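PDB 6VAN: caltubin, EF-hand from Lymnaea stagnalis, which binds divalent metal ions through EF-hand loops, occupied here by strontium, and probably acts as a calcium-binding protein in the pond snail. Local coordinates for residues A[34-39]-A[101-106]; A[88-93]-A[97-102]. All coordinates share one frame; numbering follows the deposited sequence. Where two conformers were deposited one is given.

Overall arrangement
Both contacts end on helix 97-106, which leaves the third EF-hand loop in chain order; their centres lie about 9 Å apart and they share Val101 and Lys102. Contact 2 is local: loop 88-93, following helix 77-87, and the start of helix 97-106 close round one strontium ion. Contact 1 is long-range, bringing the loop after helix 26-34, some 60 residues earlier in the chain, against the last turns of the same helix. The two meet at Lys37, whose NZ forms a salt bridge with OD1 of Asp91, 2.7 Å away. The N-terminal EF-hand region is thereby joined directly to a metal-binding unit of the C-terminal pair.

Contact 1. Residues A[34-39]-A[101-106]; sequences RRFKPD and VKVAEA
Phe36 meets helix 97-106 mainly through its CB and backbone, while its ring turns off toward other partners. The CB of Phe36 sits 3.9 Å from CG1 of Val103 and equally far from CB of Ala106, so two residues about one helical turn apart both touch a single methylene. Val103 uses both branches: CG2 approaches the carbonyl O of Phe36 at 3.8 Å. The methyl of Ala106 points at the loop and comes to 3.3 Å from the carbonyl O of Arg35. No hydrogen bond crosses the interface, which rests on apolar and van der Waals contact.

The ring is placed by a chi1 of 54°, which sets CG between the backbone N and the carbonyl carbon and carries the ring past the helix to Leu86 of helix 77-87 and to Val107. NH1 of Arg35 lies in the ring plane at its edge and is itself hydrogen-bonded to the carbonyl of Tyr32, which helps to hold the guanidinium there. Val103 in turn rests on Gln87. Together these contacts pack the loop between helices 26-34 and 42-52 against the exiting helix of a helix-loop-helix EF-hand in the C-terminal half.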
ATOM      1  N   ARG A  34      -8.363   5.516  -2.337  1.00 19.35           N
ATOM      2  CA  ARG A  34      -9.787   5.579  -1.915  1.00 20.59           C
ATOM      3  C   ARG A  34     -10.440   4.203  -1.989  1.00 20.13           C
ATOM      4  O   ARG A  34     -11.399   3.998  -1.225  1.00 21.12           O
ATOM      5  CB  ARG A  34     -10.582   6.544  -2.795  1.00 21.69           C
ATOM      6  CG  ARG A  34     -10.749   7.918  -2.183  1.00 23.26           C
ATOM      7  CD  ARG A  34     -11.668   8.798  -3.031  1.00 25.09           C
ATOM      8  NE  ARG A  34     -12.001  10.053  -2.368  1.00 28.74           N
ATOM      9  CZ  ARG A  34     -12.588  11.094  -2.952  1.00 30.92           C
ATOM     10  NH1 ARG A  34     -12.910  11.042  -4.236  1.00 33.14           N
ATOM     11  NH2 ARG A  34     -12.836  12.192  -2.249  1.00 32.17           N
ATOM     12  N   ARG A  35      -9.966   3.318  -2.868  1.00 20.61           N
ATOM     13  CA  ARG A  35     -10.477   1.932  -2.975  1.00 22.26           C
ATOM     14  C   ARG A  35     -10.481   1.305  -1.572  1.00 21.29           C
ATOM     15  O   ARG A  35     -11.471   0.670  -1.244  1.00 22.62           O
ATOM     16  CB  ARG A  35      -9.648   1.104  -3.957  1.00 23.70           C
ATOM     17  CG  ARG A  35      -9.925   1.422  -5.424  1.00 26.66           C
ATOM     18  CD  ARG A  35      -8.811   1.018  -6.383  1.00 29.15           C
ATOM     19  NE  ARG A  35      -8.234  -0.317  -6.160  1.00 33.23           N
ATOM     20  CZ  ARG A  35      -7.071  -0.576  -5.539  1.00 34.96           C
ATOM     21  NH1 ARG A  35      -6.321   0.401  -5.052  1.00 35.21           N
ATOM     22  NH2 ARG A  35      -6.662  -1.827  -5.400  1.00 37.98           N
ATOM     23  N   PHE A  36      -9.440   1.536  -0.769  1.00 19.85           N
ATOM     24  CA  PHE A  36      -9.238   0.812   0.520  1.00 18.74           C
ATOM     25  C   PHE A  36      -9.165   1.744   1.731  1.00 18.86           C
ATOM     26  O   PHE A  36      -9.251   1.235   2.852  1.00 18.88           O
ATOM     27  CB  PHE A  36      -8.013  -0.099   0.426  1.00 17.98           C
ATOM     28  CG  PHE A  36      -6.714   0.543   0.004  1.00 17.29           C
ATOM     29  CD1 PHE A  36      -6.332   0.603  -1.329  1.00 18.64           C
ATOM     30  CD2 PHE A  36      -5.817   1.007   0.947  1.00 18.68           C
ATOM     31  CE1 PHE A  36      -5.108   1.125  -1.712  1.00 17.90           C
ATOM     32  CE2 PHE A  36      -4.592   1.530   0.556  1.00 18.96           C
ATOM     33  CZ  PHE A  36      -4.255   1.621  -0.768  1.00 17.92           C
ATOM     34  N   LYS A  37      -9.021   3.049   1.551  1.00 18.43           N
ATOM     35  CA  LYS A  37      -9.226   4.053   2.625  1.00 18.60           C
ATOM     36  C   LYS A  37     -10.111   5.137   2.020  1.00 19.24           C
ATOM     37  O   LYS A  37      -9.620   6.177   1.582  1.00 19.41           O
ATOM     38  CB  LYS A  37      -7.897   4.570   3.199  1.00 18.68           C
ATOM     39  CG  LYS A  37      -8.015   5.299   4.529  1.00 19.00           C
ATOM     40  CD  LYS A  37      -6.701   5.643   5.244  1.00 18.80           C
ATOM     41  CE  LYS A  37      -6.899   6.192   6.652  1.00 20.64           C
ATOM     42  NZ  LYS A  37      -5.635   6.302   7.408  1.00 21.52           N
ATOM     43  N   PRO A  38     -11.439   4.894   1.913  1.00 19.13           N
ATOM     44  CA  PRO A  38     -12.335   5.795   1.179  1.00 20.04           C
ATOM     45  C   PRO A  38     -12.295   7.258   1.657  1.00 20.02           C
ATOM     46  O   PRO A  38     -12.489   8.146   0.841  1.00 21.26           O
ATOM     47  CB  PRO A  38     -13.732   5.201   1.424  1.00 20.43           C
ATOM     48  CG  PRO A  38     -13.502   3.746   1.761  1.00 21.94           C
ATOM     49  CD  PRO A  38     -12.143   3.704   2.432  1.00 20.02           C
ATOM     50  N   ASP A  39     -12.061   7.484   2.948  0.50 19.80           N
ATOM     51  CA  ASP A  39     -12.008   8.845   3.540  0.50 20.11           C
ATOM     52  C   ASP A  39     -10.545   9.234   3.776  0.50 19.33           C
ATOM     53  O   ASP A  39     -10.259   9.874   4.811  0.50 20.62           O
ATOM     54  CB  ASP A  39     -12.878   8.920   4.798  0.50 20.92           C
ATOM     55  CG  ASP A  39     -14.343   8.591   4.538  0.50 21.26           C
ATOM     56  OD1 ASP A  39     -14.805   8.833   3.402  0.50 22.09           O
ATOM     57  OD2 ASP A  39     -15.006   8.095   5.465  0.50 23.52           O
ATOM     58  N   VAL A 101      -8.968  -7.198   6.536  1.00 10.20           N
ATOM     59  CA  VAL A 101      -9.829  -8.023   5.639  1.00 10.54           C
ATOM     60  C   VAL A 101     -10.562  -7.094   4.682  1.00 11.29           C
ATOM     61  O   VAL A 101     -10.574  -7.361   3.477  1.00 11.39           O
ATOM     62  CB  VAL A 101     -10.793  -8.898   6.441  1.00 11.45           C
ATOM     63  CG1 VAL A 101     -11.855  -9.494   5.546  1.00 11.32           C
ATOM     64  CG2 VAL A 101     -10.060  -9.960   7.224  1.00 12.23           C
ATOM     65  N   LYS A 102     -11.118  -6.003   5.184  1.00 11.54           N
ATOM     66  CA  LYS A 102     -11.820  -5.048   4.301  1.00 12.62           C
ATOM     67  C   LYS A 102     -10.863  -4.508   3.250  1.00 12.11           C
ATOM     68  O   LYS A 102     -11.260  -4.369   2.075  1.00 12.62           O
ATOM     69  CB  LYS A 102     -12.461  -3.913   5.086  1.00 13.72           C
ATOM     70  CG  LYS A 102     -13.380  -3.024   4.262  1.00 17.51           C
ATOM     71  N   VAL A 103      -9.633  -4.189   3.622  1.00 11.85           N
ATOM     72  CA  VAL A 103      -8.657  -3.670   2.650  1.00 11.79           C
ATOM     73  C   VAL A 103      -8.375  -4.763   1.606  1.00 12.24           C
ATOM     74  O   VAL A 103      -8.316  -4.452   0.380  1.00 12.54           O
ATOM     75  CB  VAL A 103      -7.372  -3.193   3.341  1.00 12.05           C
ATOM     76  CG1 VAL A 103      -6.246  -3.021   2.333  1.00 12.34           C
ATOM     77  CG2 VAL A 103      -7.610  -1.929   4.147  1.00 12.28           C
ATOM     78  N   ALA A 104      -8.198  -6.001   2.035  1.00 11.27           N
ATOM     79  CA  ALA A 104      -7.901  -7.107   1.104  1.00 12.36           C
ATOM     80  C   ALA A 104      -9.047  -7.282   0.100  1.00 12.55           C
ATOM     81  O   ALA A 104      -8.765  -7.436  -1.124  1.00 13.44           O
ATOM     82  CB  ALA A 104      -7.611  -8.368   1.843  1.00 12.65           C
ATOM     83  N   GLU A 105     -10.291  -7.200   0.552  1.00 12.87           N
ATOM     84  CA  GLU A 105     -11.468  -7.310  -0.367  1.00 13.81           C
ATOM     85  C   GLU A 105     -11.427  -6.132  -1.341  1.00 15.61           C
ATOM     86  O   GLU A 105     -11.633  -6.324  -2.567  1.00 16.62           O
ATOM     87  CB  GLU A 105     -12.771  -7.401   0.419  1.00 14.59           C
ATOM     88  CG  GLU A 105     -12.941  -8.714   1.158  1.00 15.45           C
ATOM     89  CD  GLU A 105     -14.351  -9.068   1.616  1.00 17.96           C
ATOM     90  OE1 GLU A 105     -15.262  -8.995   0.784  1.00 21.52           O
ATOM     91  OE2 GLU A 105     -14.519  -9.493   2.756  1.00 19.97           O
ATOM     92  N   ALA A 106     -11.109  -4.952  -0.847  1.00 15.76           N
ATOM     93  CA  ALA A 106     -11.129  -3.712  -1.645  1.00 16.24           C
ATOM     94  C   ALA A 106     -10.116  -3.764  -2.785  1.00 17.76           C
ATOM     95  O   ALA A 106     -10.356  -3.086  -3.793  1.00 19.15           O
ATOM     96  CB  ALA A 106     -10.882  -2.529  -0.736  1.00 16.89           C
TER

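Contact 2. Residues A[88-93]-A[97-102]; sequences DTNDDS and EAELVK. With SR (strontium ion), chain E.
Glu99 closes an EF-hand loop by offering both carboxylate oxygens to the strontium ion, OE1 and OE2 each 2.5 Å from the metal. Its chain runs extended beyond CG (chi2 171°), reaching from the exiting helix across to loop 88-93. Asp88 and Glu99 run next to each other with a shared heading, but their carboxylate planes are turned 68° apart and Asp88 gives the metal OD1 alone. Asn90 instead comes in roughly perpendicular to Glu99, its amide also steeply turned from the carboxylate, and its OD1 binds strontium at 2.4 Å. Because both are metal ligands, Asn90 OD1 lies only 3.1 Å from Glu99 OE2. Asp92 OD1, a water and the carbonyl O of Phe94 complete the seven ligand atoms.

Second-shell bonds help to position the ligands. The N of Ser93 donates to Asp88 OD2 at 2.7 Å, on the syn side and 28° out of the carboxylate plane, while the N of Thr96 holds Glu99 OE1. The N of Asn90 makes a weak bond to Glu99 OE2. Thr89 passes the Glu99 chain head to tail, and one water donates to both Thr89 OG1, at 2.8 Å, and the backbone O of Glu99.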
ATOM      1  N   ASP A  88      -4.930   1.507   8.452  1.00 11.42           N
ATOM      2  CA  ASP A  88      -5.485   1.918   9.764  1.00 11.23           C
ATOM      3  C   ASP A  88      -6.669   2.832   9.494  1.00 12.29           C
ATOM      4  O   ASP A  88      -6.531   4.069   9.569  1.00 12.34           O
ATOM      5  CB  ASP A  88      -4.397   2.560  10.611  1.00 11.87           C
ATOM      6  CG  ASP A  88      -4.901   3.012  11.957  1.00 12.04           C
ATOM      7  OD1 ASP A  88      -6.067   2.654  12.325  1.00 12.24           O
ATOM      8  OD2 ASP A  88      -4.153   3.762  12.607  1.00 14.02           O
ATOM      9  N   THR A  89      -7.787   2.245   9.114  1.00 12.16           N
ATOM     10  CA  THR A  89      -8.924   3.000   8.538  1.00 12.91           C
ATOM     11  C   THR A  89      -9.411   4.082   9.513  1.00 13.34           C
ATOM     12  O   THR A  89      -9.786   5.166   9.053  1.00 15.60           O
ATOM     13  CB  THR A  89     -10.037   2.048   8.115  1.00 13.62           C
ATOM     14  OG1 THR A  89      -9.387   0.934   7.485  1.00 14.18           O
ATOM     15  CG2 THR A  89     -11.010   2.730   7.191  1.00 14.59           C
ATOM     16  N   ASN A  90      -9.368   3.835  10.819  1.00 13.68           N
ATOM     17  CA  ASN A  90      -9.889   4.797  11.825  1.00 14.21           C
ATOM     18  C   ASN A  90      -8.732   5.558  12.477  1.00 14.79           C
ATOM     19  O   ASN A  90      -9.018   6.279  13.418  1.00 16.19           O
ATOM     20  CB  ASN A  90     -10.783   4.120  12.862  1.00 14.46           C
ATOM     21  CG  ASN A  90     -10.040   3.242  13.836  1.00 14.92           C
ATOM     22  OD1 ASN A  90      -8.887   2.866  13.602  1.00 14.51           O
ATOM     23  ND2 ASN A  90     -10.687   2.894  14.941  1.00 16.26           N
ATOM     24  N   ASP A  91      -7.487   5.389  12.028  1.00 14.20           N
ATOM     25  CA  ASP A  91      -6.329   6.197  12.492  1.00 15.58           C
ATOM     26  C   ASP A  91      -6.181   6.064  14.006  1.00 16.01           C
ATOM     27  O   ASP A  91      -5.841   7.070  14.647  1.00 18.54           O
ATOM     28  CB  ASP A  91      -6.524   7.676  12.109  1.00 17.09           C
ATOM     29  CG  ASP A  91      -6.659   7.924  10.610  1.00 18.74           C
ATOM     30  OD1 ASP A  91      -5.816   7.402   9.839  1.00 22.64           O
ATOM     31  OD2 ASP A  91      -7.591   8.624  10.218  1.00 22.32           O
ATOM     32  N   ASP A  92      -6.352   4.881  14.575  1.00 14.60           N
ATOM     33  CA  ASP A  92      -6.157   4.666  16.032  1.00 14.49           C
ATOM     34  C   ASP A  92      -4.809   3.991  16.324  1.00 14.15           C
ATOM     35  O   ASP A  92      -4.597   3.596  17.462  1.00 15.57           O
ATOM     36  CB  ASP A  92      -7.317   3.895  16.681  1.00 15.37           C
ATOM     37  CG  ASP A  92      -7.394   2.409  16.354  1.00 15.37           C
ATOM     38  OD1 ASP A  92      -6.661   1.942  15.441  1.00 14.74           O
ATOM     39  OD2 ASP A  92      -8.248   1.728  16.958  1.00 16.91           O
ATOM     40  N   SER A  93      -3.956   3.826  15.314  1.00 14.12           N
ATOM     41  CA  SER A  93      -2.562   3.298  15.407  1.00 15.31           C
ATOM     42  C   SER A  93      -2.546   1.777  15.654  1.00 13.57           C
ATOM     43  O   SER A  93      -1.520   1.214  16.041  1.00 15.17           O
ATOM     44  CB  SER A  93      -1.716   4.054  16.407  1.00 17.26           C
ATOM     45  OG  SER A  93      -1.327   5.299  15.839  1.00 21.82           O
ATOM     46  N   GLU A  97      -7.973  -7.076  12.582  1.00 11.37           N
ATOM     47  CA  GLU A  97      -8.290  -8.130  11.629  1.00 13.01           C
ATOM     48  C   GLU A  97      -9.341  -7.604  10.666  1.00 12.38           C
ATOM     49  O   GLU A  97      -9.171  -7.766   9.467  1.00 11.09           O
ATOM     50  CB  GLU A  97      -8.769  -9.360  12.377  1.00 15.58           C
ATOM     51  CG  GLU A  97      -9.068 -10.521  11.471  1.00 18.09           C
ATOM     52  CD  GLU A  97      -9.396 -11.787  12.222  1.00 21.69           C
ATOM     53  OE1 GLU A  97      -8.518 -12.270  12.951  1.00 25.22           O
ATOM     54  OE2 GLU A  97     -10.515 -12.276  12.053  1.00 26.56           O
ATOM     55  N   ALA A  98     -10.410  -6.967  11.143  1.00 12.26           N
ATOM     56  CA  ALA A  98     -11.509  -6.543  10.251  1.00 11.68           C
ATOM     57  C   ALA A  98     -11.037  -5.464   9.273  1.00 11.00           C
ATOM     58  O   ALA A  98     -11.422  -5.511   8.091  1.00 13.16           O
ATOM     59  CB  ALA A  98     -12.684  -6.059  11.043  1.00 12.13           C
ATOM     60  N   GLU A  99     -10.230  -4.505   9.720  1.00 10.85           N
ATOM     61  CA  GLU A  99      -9.700  -3.460   8.815  1.00 10.56           C
ATOM     62  C   GLU A  99      -8.853  -4.121   7.716  1.00 10.36           C
ATOM     63  O   GLU A  99      -8.999  -3.731   6.527  1.00 10.57           O
ATOM     64  CB  GLU A  99      -8.827  -2.450   9.567  1.00 10.36           C
ATOM     65  CG  GLU A  99      -9.642  -1.476  10.395  1.00 11.09           C
ATOM     66  CD  GLU A  99      -8.797  -0.595  11.311  1.00 11.48           C
ATOM     67  OE1 GLU A  99      -7.762  -1.067  11.865  1.00 12.39           O
ATOM     68  OE2 GLU A  99      -9.189   0.587  11.530  1.00 12.91           O
ATOM     69  N   LEU A 100      -7.992  -5.084   8.077  1.00 10.29           N
ATOM     70  CA  LEU A 100      -7.099  -5.732   7.094  1.00  9.50           C
ATOM     71  C   LEU A 100      -7.916  -6.539   6.085  1.00  9.58           C
ATOM     72  O   LEU A 100      -7.547  -6.532   4.897  1.00  9.82           O
ATOM     73  CB  LEU A 100      -6.091  -6.588   7.838  1.00  9.52           C
ATOM     74  CG  LEU A 100      -5.059  -5.833   8.677  1.00 10.05           C
ATOM     75  CD1 LEU A 100      -4.373  -6.793   9.631  1.00 10.93           C
ATOM     76  CD2 LEU A 100      -4.063  -5.127   7.766  1.00 10.30           C
ATOM     77  N   VAL A 101      -8.968  -7.198   6.536  1.00 10.20           N
ATOM     78  CA  VAL A 101      -9.829  -8.023   5.639  1.00 10.54           C
ATOM     79  C   VAL A 101     -10.562  -7.094   4.682  1.00 11.29           C
ATOM     80  O   VAL A 101     -10.574  -7.361   3.477  1.00 11.39           O
ATOM     81  CB  VAL A 101     -10.793  -8.898   6.441  1.00 11.45           C
ATOM     82  CG1 VAL A 101     -11.855  -9.494   5.546  1.00 11.32           C
ATOM     83  CG2 VAL A 101     -10.060  -9.960   7.224  1.00 12.23           C
ATOM     84  N   LYS A 102     -11.118  -6.003   5.184  1.00 11.54           N
ATOM     85  CA  LYS A 102     -11.820  -5.048   4.301  1.00 12.62           C
ATOM     86  C   LYS A 102     -10.863  -4.508   3.250  1.00 12.11           C
ATOM     87  O   LYS A 102     -11.260  -4.369   2.075  1.00 12.62           O
ATOM     88  CB  LYS A 102     -12.461  -3.913   5.086  1.00 13.72           C
ATOM     89  CG  LYS A 102     -13.380  -3.024   4.262  1.00 17.51           C
TER
HETATM   90 SR    SR E 203      -7.458   0.979  13.348  1.00 15.68          SR
HETATM   91  O   HOH W   1     -10.599  -1.254   6.313  1.00 17.40           O
HETATM   92  O   HOH W   2      -8.919  -0.154  14.974  1.00 17.81           O